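Local coordinates for thioredoxin-like protein (Klebsiella pneumoniae subsp. pneumoniae MGH 78578, PDB 3TY1), which is of unconfirmed function but probably binds carbohydrate, as a putative aldose 1-epimerase with a galactose mutarotase-like supersandwich fold, at residues D15-I21 with S34-V39; I159-V165 with T177-Y183. The contacts are given in a common frame with arbitrary orientation. Residue numbers count along the deposited sequence, not the author numbering.

Contact 1. Residues D15-I21 with S34-V39; sequences DKGNWQI and SIEQKV
The Trp19 ring, set by chi1 169° and chi2 90°, reaches diagonally over the neighbouring strand to Ile35, with CZ3 of Trp19 4.0 Å from CG2 of Ile35. The two strands, 19-21 and 34-39, are antiparallel arms of a hairpin. Their axes come within 4.7 Å at an angle of 176°. Trp19-Gln37 and Ile21-Ile35 are hydrogen-bonded pairs, with CA-CA distances of 5.1 and 5.4 Å. Gln20-Glu36, between them, is a non-hydrogen-bonded pair with its CA atoms 4.2 Å apart. Trp19 N donates to Gln37 O (3.1 Å) and Gln37 N to Trp19 O (2.8 Å). Ile21 N to Ile35 O and Ile35 N to Ile21 O both measure 2.9 Å. Trp19, Ile21, Ile35 and Gln37 share one face; Gln20 and Glu36 lie on the other.

Ahead of Trp19 the chain is not yet in the strand, and side chains do the bonding. Asn18 (chi1 -66°, m) accepts Val39 N on OD1 at 2.9 Å. The extended Gln37 side chain donates from NE2 to Gly17 O at 2.8 Å. Gly17 has a positive phi (phi/psi 64/-131), which by itself favours glycine; its CA lies 3.7 Å from Val39 CG2. Asp15 OD1 accepts Gly17 N at 3.2 Å, an Asx turn; Asp15 OD2 forms a salt bridge with Lys49.

The hairpin forms one margin of a six-stranded antiparallel sheet, in which strand 33-39 is followed by strand 49-55. Its Trp19 face packs on the larger sheet: Trp19 meets Trp5 and Leu7 of strand 2-9, and Ile35 touches Val149 and Val151 of strand 146-152.

Contact 2. Residues I159-V165 with T177-Y183; sequences IRIRGLV and TLTELRY. With SO4 (sulfate ion), chain I.
This is a regular antiparallel hairpin pairing inside the large ten-stranded sheet of the supersandwich, between strands 146-152 and 189-198. The axes approach to 4.5 Å at 160°. Ile159-Tyr183, Ile161-Leu181, Gly163-Thr179 and Val165-Thr177 are hydrogen-bonded pairs, CA-CA 5.1-5.3 Å. Each is closed by two N-H...O bonds of 2.9-3.0 Å. Arg160-Arg182, Arg162-Glu180 and Leu164-Leu178 are non-hydrogen-bonded pairs, with CA-CA distances of 4.5, 4.4 and 4.3 Å. Thr179 (chi1 69°, p) also donates OG1 to Gly163 O at 2.8 Å.

Ile159, Ile161, Leu181 and Tyr183 share the face turned to strand 49-55. The opposite face carries charge. Arg162 NH1 forms a salt bridge with Glu180 OE2 (3.0 Å), and Arg182 NE with Glu180 OE1 (2.7 Å). Arg162 is also paired with Glu148 and Glu150, and Arg160 with Glu158. Arg160 and Arg182, both m, t, t along chi1-chi3, stack their guanidinium groups flat, centres 3.7 Å apart and planes at 7°. A sulfate lies at their ends, Arg160 NH1 donating to its O3 at 3.3 Å; Arg182 bonds it weakly. The two like charges stacked face to face are probably offset by Glu180 and Glu158, and in this crystal also by the sulfate, probably from the crystallisation liquor.

Contact 1 and contact 2 are both local hairpins, and the first is complete before the second begins. They belong to different sheets, and their centres lie about 16 Å apart. They meet directly where Ile35 CD1 packs against Ile159 CG2 at 3.7 Å, so the Ile35 face of contact 1 and the Ile159 face of contact 2 meet between the sheets. Strand 49-55 also bridges them: it pairs with 34-39 and covers Ile159 and Ile161. Each contact has a sulfate nearby, one about 4 Å from the Asp15 side chain and another about 3 Å from that of Arg182, between nearest atoms. Both ions probably come from the crystallisation liquor, and by themselves they do not establish a sugar site.

Contact 1. Residues D15-I21 with S34-V39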
ATOM      1  N   ASP A  15     -11.536  17.803  -0.200  1.00 38.95           N
ATOM      2  CA  ASP A  15     -11.465  17.307  -1.583  1.00 39.26           C
ATOM      3  C   ASP A  15     -12.896  17.277  -2.060  1.00 41.39           C
ATOM      4  O   ASP A  15     -13.724  16.610  -1.439  1.00 42.24           O
ATOM      5  CB  ASP A  15     -10.819  15.911  -1.679  1.00 36.67           C
ATOM      6  CG  ASP A  15     -10.397  15.543  -3.127  1.00 45.88           C
ATOM      7  OD1 ASP A  15     -10.982  16.078  -4.107  1.00 42.09           O
ATOM      8  OD2 ASP A  15      -9.454  14.733  -3.287  1.00 48.48           O
ATOM      9  N   LYS A  16     -13.192  18.014  -3.127  1.00 35.95           N
ATOM     10  CA  LYS A  16     -14.526  18.093  -3.671  1.00 37.97           C
ATOM     11  C   LYS A  16     -15.022  16.796  -4.298  1.00 38.64           C
ATOM     12  O   LYS A  16     -16.226  16.654  -4.470  1.00 39.61           O
ATOM     13  CB  LYS A  16     -14.664  19.232  -4.703  1.00 37.28           C
ATOM     14  CG  LYS A  16     -14.635  20.640  -4.072  1.00 45.72           C
ATOM     15  CD  LYS A  16     -14.963  21.715  -5.106  1.00 50.64           C
ATOM     16  CE  LYS A  16     -14.929  23.147  -4.548  1.00 59.60           C
ATOM     17  NZ  LYS A  16     -15.802  23.297  -3.368  1.00 66.55           N
ATOM     18  N   GLY A  17     -14.129  15.865  -4.649  1.00 38.07           N
ATOM     19  CA  GLY A  17     -14.557  14.625  -5.308  1.00 37.16           C
ATOM     20  C   GLY A  17     -15.159  14.951  -6.666  1.00 34.91           C
ATOM     21  O   GLY A  17     -14.568  15.716  -7.436  1.00 33.28           O
ATOM     22  N   ASN A  18     -16.339  14.397  -6.955  1.00 31.37           N
ATOM     23  CA  ASN A  18     -17.031  14.685  -8.216  1.00 31.59           C
ATOM     24  C   ASN A  18     -17.411  16.161  -8.328  1.00 31.48           C
ATOM     25  O   ASN A  18     -17.986  16.708  -7.412  1.00 30.36           O
ATOM     26  CB  ASN A  18     -18.263  13.808  -8.388  1.00 33.88           C
ATOM     27  CG  ASN A  18     -17.917  12.335  -8.544  1.00 37.77           C
ATOM     28  OD1 ASN A  18     -17.029  11.948  -9.298  1.00 30.28           O
ATOM     29  ND2 ASN A  18     -18.628  11.506  -7.815  1.00 31.72           N
ATOM     30  N   TRP A  19     -17.063  16.800  -9.440  1.00 29.76           N
ATOM     31  CA  TRP A  19     -17.246  18.244  -9.573  1.00 30.44           C
ATOM     32  C   TRP A  19     -17.169  18.602 -11.031  1.00 29.53           C
ATOM     33  O   TRP A  19     -16.437  17.968 -11.794  1.00 27.94           O
ATOM     34  CB  TRP A  19     -16.105  18.938  -8.812  1.00 33.61           C
ATOM     35  CG  TRP A  19     -15.968  20.421  -9.045  1.00 35.94           C
ATOM     36  CD1 TRP A  19     -16.562  21.432  -8.339  1.00 39.89           C
ATOM     37  CD2 TRP A  19     -15.170  21.057 -10.060  1.00 31.41           C
ATOM     38  NE1 TRP A  19     -16.167  22.647  -8.847  1.00 34.51           N
ATOM     39  CE2 TRP A  19     -15.318  22.445  -9.899  1.00 36.24           C
ATOM     40  CE3 TRP A  19     -14.325  20.580 -11.073  1.00 32.22           C
ATOM     41  CZ2 TRP A  19     -14.667  23.366 -10.725  1.00 32.76           C
ATOM     42  CZ3 TRP A  19     -13.684  21.484 -11.884  1.00 29.76           C
ATOM     43  CH2 TRP A  19     -13.860  22.869 -11.708  1.00 33.83           C
ATOM     44  N   GLN A  20     -17.928  19.603 -11.441  1.00 29.46           N
ATOM     45  CA  GLN A  20     -17.801  20.085 -12.808  1.00 32.68           C
ATOM     46  C   GLN A  20     -18.186  21.531 -12.915  1.00 33.52           C
ATOM     47  O   GLN A  20     -19.010  22.043 -12.142  1.00 34.59           O
ATOM     48  CB  GLN A  20     -18.662  19.285 -13.798  1.00 33.57           C
ATOM     49  CG  GLN A  20     -20.164  19.473 -13.642  1.00 42.58           C
ATOM     50  CD  GLN A  20     -20.745  20.767 -14.318  1.00 59.08           C
ATOM     51  OE1 GLN A  20     -20.344  21.135 -15.435  1.00 41.71           O
ATOM     52  NE2 GLN A  20     -21.721  21.422 -13.642  1.00 53.86           N
ATOM     53  N   ILE A  21     -17.607  22.170 -13.913  1.00 32.22           N
ATOM     54  CA  ILE A  21     -18.093  23.474 -14.367  1.00 33.45           C
ATOM     55  C   ILE A  21     -18.155  23.451 -15.875  1.00 33.88           C
ATOM     56  O   ILE A  21     -17.459  22.676 -16.521  1.00 31.45           O
ATOM     57  CB  ILE A  21     -17.243  24.628 -13.885  1.00 33.20           C
ATOM     58  CG1 ILE A  21     -15.798  24.465 -14.361  1.00 35.89           C
ATOM     59  CG2 ILE A  21     -17.355  24.773 -12.360  1.00 35.76           C
ATOM     60  CD1 ILE A  21     -14.923  25.682 -14.073  1.00 36.21           C
ATOM     61  N   SER A  34     -16.087  22.177 -20.923  1.00 30.96           N
ATOM     62  CA  SER A  34     -16.424  21.858 -19.536  1.00 31.02           C
ATOM     63  C   SER A  34     -15.172  21.311 -18.892  1.00 30.94           C
ATOM     64  O   SER A  34     -14.243  20.900 -19.598  1.00 31.11           O
ATOM     65  CB  SER A  34     -17.558  20.857 -19.455  1.00 34.13           C
ATOM     66  OG  SER A  34     -17.139  19.599 -19.941  1.00 36.37           O
ATOM     67  N   ILE A  35     -15.118  21.400 -17.565  1.00 28.66           N
ATOM     68  CA  ILE A  35     -13.996  20.870 -16.787  1.00 27.93           C
ATOM     69  C   ILE A  35     -14.658  20.000 -15.718  1.00 28.77           C
ATOM     70  O   ILE A  35     -15.563  20.474 -15.006  1.00 26.77           O
ATOM     71  CB  ILE A  35     -13.110  21.984 -16.139  1.00 27.55           C
ATOM     72  CG1 ILE A  35     -12.687  23.002 -17.209  1.00 31.25           C
ATOM     73  CG2 ILE A  35     -11.899  21.347 -15.465  1.00 25.76           C
ATOM     74  CD1 ILE A  35     -12.033  24.286 -16.671  1.00 26.34           C
ATOM     75  N   GLU A  36     -14.238  18.744 -15.651  1.00 28.96           N
ATOM     76  CA  GLU A  36     -14.848  17.769 -14.760  1.00 30.06           C
ATOM     77  C   GLU A  36     -13.845  16.900 -14.033  1.00 27.91           C
ATOM     78  O   GLU A  36     -12.921  16.321 -14.663  1.00 25.97           O
ATOM     79  CB  GLU A  36     -15.807  16.849 -15.555  1.00 26.65           C
ATOM     80  CG  GLU A  36     -16.551  15.861 -14.646  1.00 37.92           C
ATOM     81  CD  GLU A  36     -17.587  14.980 -15.367  1.00 47.76           C
ATOM     82  OE1 GLU A  36     -17.698  15.049 -16.599  1.00 51.26           O
ATOM     83  OE2 GLU A  36     -18.276  14.213 -14.654  1.00 48.15           O
ATOM     84  N   GLN A  37     -14.064  16.779 -12.710  1.00 28.78           N
ATOM     85  CA  GLN A  37     -13.353  15.836 -11.891  1.00 28.27           C
ATOM     86  C   GLN A  37     -14.323  14.674 -11.579  1.00 29.23           C
ATOM     87  O   GLN A  37     -15.482  14.891 -11.227  1.00 26.61           O
ATOM     88  CB  GLN A  37     -12.822  16.449 -10.599  1.00 28.32           C
ATOM     89  CG  GLN A  37     -12.066  15.449  -9.720  1.00 27.88           C
ATOM     90  CD  GLN A  37     -11.246  16.098  -8.628  1.00 31.51           C
ATOM     91  OE1 GLN A  37     -10.064  16.350  -8.830  1.00 32.46           O
ATOM     92  NE2 GLN A  37     -11.856  16.374  -7.469  1.00 28.81           N
ATOM     93  N   LYS A  38     -13.824  13.465 -11.724  1.00 27.58           N
ATOM     94  CA  LYS A  38     -14.562  12.274 -11.510  1.00 28.76           C
ATOM     95  C   LYS A  38     -13.772  11.323 -10.644  1.00 28.45           C
ATOM     96  O   LYS A  38     -12.581  11.046 -10.920  1.00 28.10           O
ATOM     97  CB  LYS A  38     -14.894  11.693 -12.888  1.00 33.46           C
ATOM     98  CG  LYS A  38     -15.749  10.443 -12.903  1.00 42.97           C
ATOM     99  CD  LYS A  38     -16.142   9.984 -14.365  1.00 54.28           C
ATOM    100  CE  LYS A  38     -16.948  11.034 -15.138  1.00 68.64           C
ATOM    101  NZ  LYS A  38     -17.600  10.530 -16.404  1.00 72.54           N
ATOM    102  N   VAL A  39     -14.446  10.759  -9.637  1.00 27.14           N
ATOM    103  CA  VAL A  39     -13.869   9.770  -8.759  1.00 26.45           C
ATOM    104  C   VAL A  39     -14.194   8.444  -9.383  1.00 30.48           C
ATOM    105  O   VAL A  39     -15.367   8.138  -9.618  1.00 29.85           O
ATOM    106  CB  VAL A  39     -14.450   9.814  -7.326  1.00 32.34           C
ATOM    107  CG1 VAL A  39     -13.723   8.773  -6.418  1.00 27.80           C
ATOM    108  CG2 VAL A  39     -14.299  11.179  -6.723  1.00 29.79           C
TER

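Contact 2. Residues I159-V165 with T177-Y183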
ATOM      1  N   ILE A 159      -7.490  28.367 -19.458  1.00 27.53           N
ATOM      2  CA  ILE A 159      -7.709  27.477 -18.350  1.00 27.19           C
ATOM      3  C   ILE A 159      -6.333  27.095 -17.814  1.00 26.09           C
ATOM      4  O   ILE A 159      -5.438  26.797 -18.589  1.00 26.53           O
ATOM      5  CB  ILE A 159      -8.435  26.211 -18.813  1.00 26.11           C
ATOM      6  CG1 ILE A 159      -9.811  26.581 -19.422  1.00 26.78           C
ATOM      7  CG2 ILE A 159      -8.566  25.152 -17.636  1.00 25.39           C
ATOM      8  CD1 ILE A 159     -10.436  25.375 -20.226  1.00 25.96           C
ATOM      9  N   ARG A 160      -6.180  27.113 -16.492  1.00 27.22           N
ATOM     10  CA  ARG A 160      -4.985  26.621 -15.860  1.00 28.49           C
ATOM     11  C   ARG A 160      -5.370  25.617 -14.802  1.00 28.98           C
ATOM     12  O   ARG A 160      -6.298  25.855 -14.018  1.00 29.67           O
ATOM     13  CB  ARG A 160      -4.179  27.760 -15.219  1.00 30.48           C
ATOM     14  CG  ARG A 160      -3.809  28.817 -16.215  1.00 31.80           C
ATOM     15  CD  ARG A 160      -2.823  29.828 -15.673  1.00 39.70           C
ATOM     16  NE  ARG A 160      -2.530  30.831 -16.692  1.00 39.30           N
ATOM     17  CZ  ARG A 160      -1.619  31.802 -16.582  1.00 45.04           C
ATOM     18  NH1 ARG A 160      -0.896  31.932 -15.490  1.00 40.58           N
ATOM     19  NH2 ARG A 160      -1.422  32.640 -17.598  1.00 44.35           N
ATOM     20  N   ILE A 161      -4.655  24.513 -14.776  1.00 27.30           N
ATOM     21  CA  ILE A 161      -4.902  23.465 -13.805  1.00 26.98           C
ATOM     22  C   ILE A 161      -3.598  23.243 -13.063  1.00 28.62           C
ATOM     23  O   ILE A 161      -2.595  22.810 -13.658  1.00 28.03           O
ATOM     24  CB  ILE A 161      -5.417  22.207 -14.463  1.00 25.69           C
ATOM     25  CG1 ILE A 161      -6.778  22.469 -15.103  1.00 28.87           C
ATOM     26  CG2 ILE A 161      -5.523  21.065 -13.393  1.00 28.04           C
ATOM     27  CD1 ILE A 161      -7.366  21.264 -15.775  1.00 36.98           C
ATOM     28  N   ARG A 162      -3.622  23.531 -11.767  1.00 28.12           N
ATOM     29  CA  ARG A 162      -2.435  23.402 -10.908  1.00 28.72           C
ATOM     30  C   ARG A 162      -2.606  22.257  -9.929  1.00 27.92           C
ATOM     31  O   ARG A 162      -3.698  22.035  -9.426  1.00 29.17           O
ATOM     32  CB  ARG A 162      -2.184  24.687 -10.087  1.00 28.25           C
ATOM     33  CG  ARG A 162      -1.732  25.861 -10.886  1.00 40.31           C
ATOM     34  CD  ARG A 162      -1.451  27.096 -10.019  1.00 42.15           C
ATOM     35  NE  ARG A 162      -2.680  27.701  -9.557  1.00 39.93           N
ATOM     36  CZ  ARG A 162      -3.444  28.528 -10.267  1.00 37.00           C
ATOM     37  NH1 ARG A 162      -3.118  28.901 -11.509  1.00 40.86           N
ATOM     38  NH2 ARG A 162      -4.560  28.990  -9.720  1.00 42.80           N
ATOM     39  N   GLY A 163      -1.505  21.551  -9.662  1.00 27.94           N
ATOM     40  CA  GLY A 163      -1.467  20.463  -8.698  1.00 29.29           C
ATOM     41  C   GLY A 163      -0.141  20.376  -7.967  1.00 31.00           C
ATOM     42  O   GLY A 163       0.883  20.196  -8.618  1.00 29.91           O
ATOM     43  N   LEU A 164      -0.164  20.507  -6.637  1.00 29.19           N
ATOM     44  CA  LEU A 164       1.050  20.425  -5.796  1.00 30.25           C
ATOM     45  C   LEU A 164       1.293  18.959  -5.431  1.00 30.03           C
ATOM     46  O   LEU A 164       0.455  18.342  -4.778  1.00 32.78           O
ATOM     47  CB  LEU A 164       0.868  21.221  -4.519  1.00 31.63           C
ATOM     48  CG  LEU A 164       2.047  21.337  -3.535  1.00 33.62           C
ATOM     49  CD1 LEU A 164       3.218  21.947  -4.240  1.00 31.16           C
ATOM     50  CD2 LEU A 164       1.629  22.147  -2.259  1.00 35.41           C
ATOM     51  N   VAL A 165       2.425  18.422  -5.860  1.00 31.23           N
ATOM     52  CA  VAL A 165       2.840  17.031  -5.638  1.00 30.07           C
ATOM     53  C   VAL A 165       4.074  17.056  -4.742  1.00 32.00           C
ATOM     54  O   VAL A 165       5.120  17.620  -5.087  1.00 32.13           O
ATOM     55  CB  VAL A 165       3.122  16.362  -6.964  1.00 29.92           C
ATOM     56  CG1 VAL A 165       3.510  14.907  -6.745  1.00 30.19           C
ATOM     57  CG2 VAL A 165       1.877  16.428  -7.857  1.00 29.63           C
ATOM     58  N   THR A 177       6.648  19.990  -6.076  1.00 35.28           N
ATOM     59  CA  THR A 177       6.463  20.511  -7.420  1.00 34.59           C
ATOM     60  C   THR A 177       5.056  21.024  -7.621  1.00 33.85           C
ATOM     61  O   THR A 177       4.106  20.263  -7.465  1.00 31.17           O
ATOM     62  CB  THR A 177       6.728  19.415  -8.456  1.00 34.52           C
ATOM     63  OG1 THR A 177       8.048  18.924  -8.245  1.00 33.54           O
ATOM     64  CG2 THR A 177       6.603  19.997  -9.881  1.00 30.24           C
ATOM     65  N   LEU A 178       4.929  22.318  -7.909  1.00 32.89           N
ATOM     66  CA  LEU A 178       3.642  22.896  -8.262  1.00 31.81           C
ATOM     67  C   LEU A 178       3.557  22.711  -9.752  1.00 31.94           C
ATOM     68  O   LEU A 178       4.164  23.472 -10.518  1.00 30.36           O
ATOM     69  CB  LEU A 178       3.504  24.361  -7.848  1.00 31.44           C
ATOM     70  CG  LEU A 178       2.139  25.032  -8.128  1.00 39.08           C
ATOM     71  CD1 LEU A 178       0.980  24.258  -7.488  1.00 34.88           C
ATOM     72  CD2 LEU A 178       2.134  26.520  -7.645  1.00 43.75           C
ATOM     73  N   THR A 179       2.824  21.677 -10.171  1.00 29.20           N
ATOM     74  CA  THR A 179       2.613  21.409 -11.591  1.00 29.19           C
ATOM     75  C   THR A 179       1.555  22.366 -12.133  1.00 30.98           C
ATOM     76  O   THR A 179       0.644  22.782 -11.388  1.00 30.17           O
ATOM     77  CB  THR A 179       2.170  19.969 -11.889  1.00 28.67           C
ATOM     78  OG1 THR A 179       0.853  19.772 -11.394  1.00 30.60           O
ATOM     79  CG2 THR A 179       3.125  18.897 -11.309  1.00 31.79           C
ATOM     80  N   GLU A 180       1.669  22.739 -13.413  1.00 28.38           N
ATOM     81  CA  GLU A 180       0.639  23.588 -14.035  1.00 28.84           C
ATOM     82  C   GLU A 180       0.525  23.295 -15.516  1.00 30.33           C
ATOM     83  O   GLU A 180       1.534  23.294 -16.239  1.00 29.20           O
ATOM     84  CB  GLU A 180       0.897  25.096 -13.823  1.00 32.13           C
ATOM     85  CG  GLU A 180      -0.280  25.965 -14.295  1.00 32.88           C
ATOM     86  CD  GLU A 180      -0.103  27.475 -14.010  1.00 36.44           C
ATOM     87  OE1 GLU A 180       0.693  28.154 -14.689  1.00 43.09           O
ATOM     88  OE2 GLU A 180      -0.808  27.973 -13.121  1.00 45.64           O
ATOM     89  N   LEU A 181      -0.695  23.003 -15.938  1.00 27.01           N
ATOM     90  CA  LEU A 181      -1.053  22.869 -17.348  1.00 26.87           C
ATOM     91  C   LEU A 181      -1.925  24.063 -17.744  1.00 26.27           C
ATOM     92  O   LEU A 181      -2.825  24.449 -16.993  1.00 28.38           O
ATOM     93  CB  LEU A 181      -1.705  21.529 -17.599  1.00 25.15           C
ATOM     94  CG  LEU A 181      -2.237  21.247 -19.004  1.00 27.37           C
ATOM     95  CD1 LEU A 181      -2.191  19.728 -19.290  1.00 31.56           C
ATOM     96  CD2 LEU A 181      -3.661  21.824 -19.176  1.00 29.57           C
ATOM     97  N   ARG A 182      -1.633  24.652 -18.905  1.00 28.69           N
ATOM     98  CA  ARG A 182      -2.375  25.803 -19.421  1.00 27.10           C
ATOM     99  C   ARG A 182      -2.925  25.453 -20.795  1.00 28.09           C
ATOM    100  O   ARG A 182      -2.218  24.898 -21.648  1.00 27.91           O
ATOM    101  CB  ARG A 182      -1.480  27.013 -19.537  1.00 27.49           C
ATOM    102  CG  ARG A 182      -0.765  27.358 -18.282  1.00 27.70           C
ATOM    103  CD  ARG A 182      -0.070  28.729 -18.432  1.00 33.88           C
ATOM    104  NE  ARG A 182       0.773  28.986 -17.271  1.00 39.22           N
ATOM    105  CZ  ARG A 182       1.573  30.031 -17.132  1.00 43.36           C
ATOM    106  NH1 ARG A 182       1.674  30.942 -18.097  1.00 45.69           N
ATOM    107  NH2 ARG A 182       2.296  30.146 -16.026  1.00 45.38           N
ATOM    108  N   TYR A 183      -4.197  25.753 -21.007  1.00 27.03           N
ATOM    109  CA  TYR A 183      -4.844  25.440 -22.275  1.00 25.08           C
ATOM    110  C   TYR A 183      -5.824  26.538 -22.650  1.00 25.19           C
ATOM    111  O   TYR A 183      -6.658  26.906 -21.838  1.00 26.69           O
ATOM    112  CB  TYR A 183      -5.561  24.077 -22.178  1.00 24.36           C
ATOM    113  CG  TYR A 183      -6.300  23.774 -23.460  1.00 23.72           C
ATOM    114  CD1 TYR A 183      -5.592  23.576 -24.648  1.00 25.34           C
ATOM    115  CD2 TYR A 183      -7.667  23.677 -23.498  1.00 27.20           C
ATOM    116  CE1 TYR A 183      -6.240  23.344 -25.860  1.00 27.71           C
ATOM    117  CE2 TYR A 183      -8.334  23.451 -24.717  1.00 27.24           C
ATOM    118  CZ  TYR A 183      -7.609  23.289 -25.898  1.00 27.28           C
ATOM    119  OH  TYR A 183      -8.297  23.066 -27.089  1.00 30.18           O
TER
HETATM  120  S   SO4 I 509       1.715  34.544 -16.516  1.00 74.79           S
HETATM  121  O1  SO4 I 509       1.488  34.314 -17.943  1.00 78.63           O
HETATM  122  O2  SO4 I 509       2.614  35.680 -16.368  1.00 86.35           O
HETATM  123  O3  SO4 I 509       0.457  34.886 -15.873  1.00 65.63           O
HETATM  124  O4  SO4 I 509       2.393  33.419 -15.891  1.00 71.04           O
HETATM  125  O   HOH W   1      -0.727  30.476 -13.080  1.00 42.65           O
HETATM  126  O   HOH W   2      -1.112  20.266 -13.515  1.00 30.06           O
HETATM  127  O   HOH W   3       7.694  16.864  -6.473  1.00 48.07           O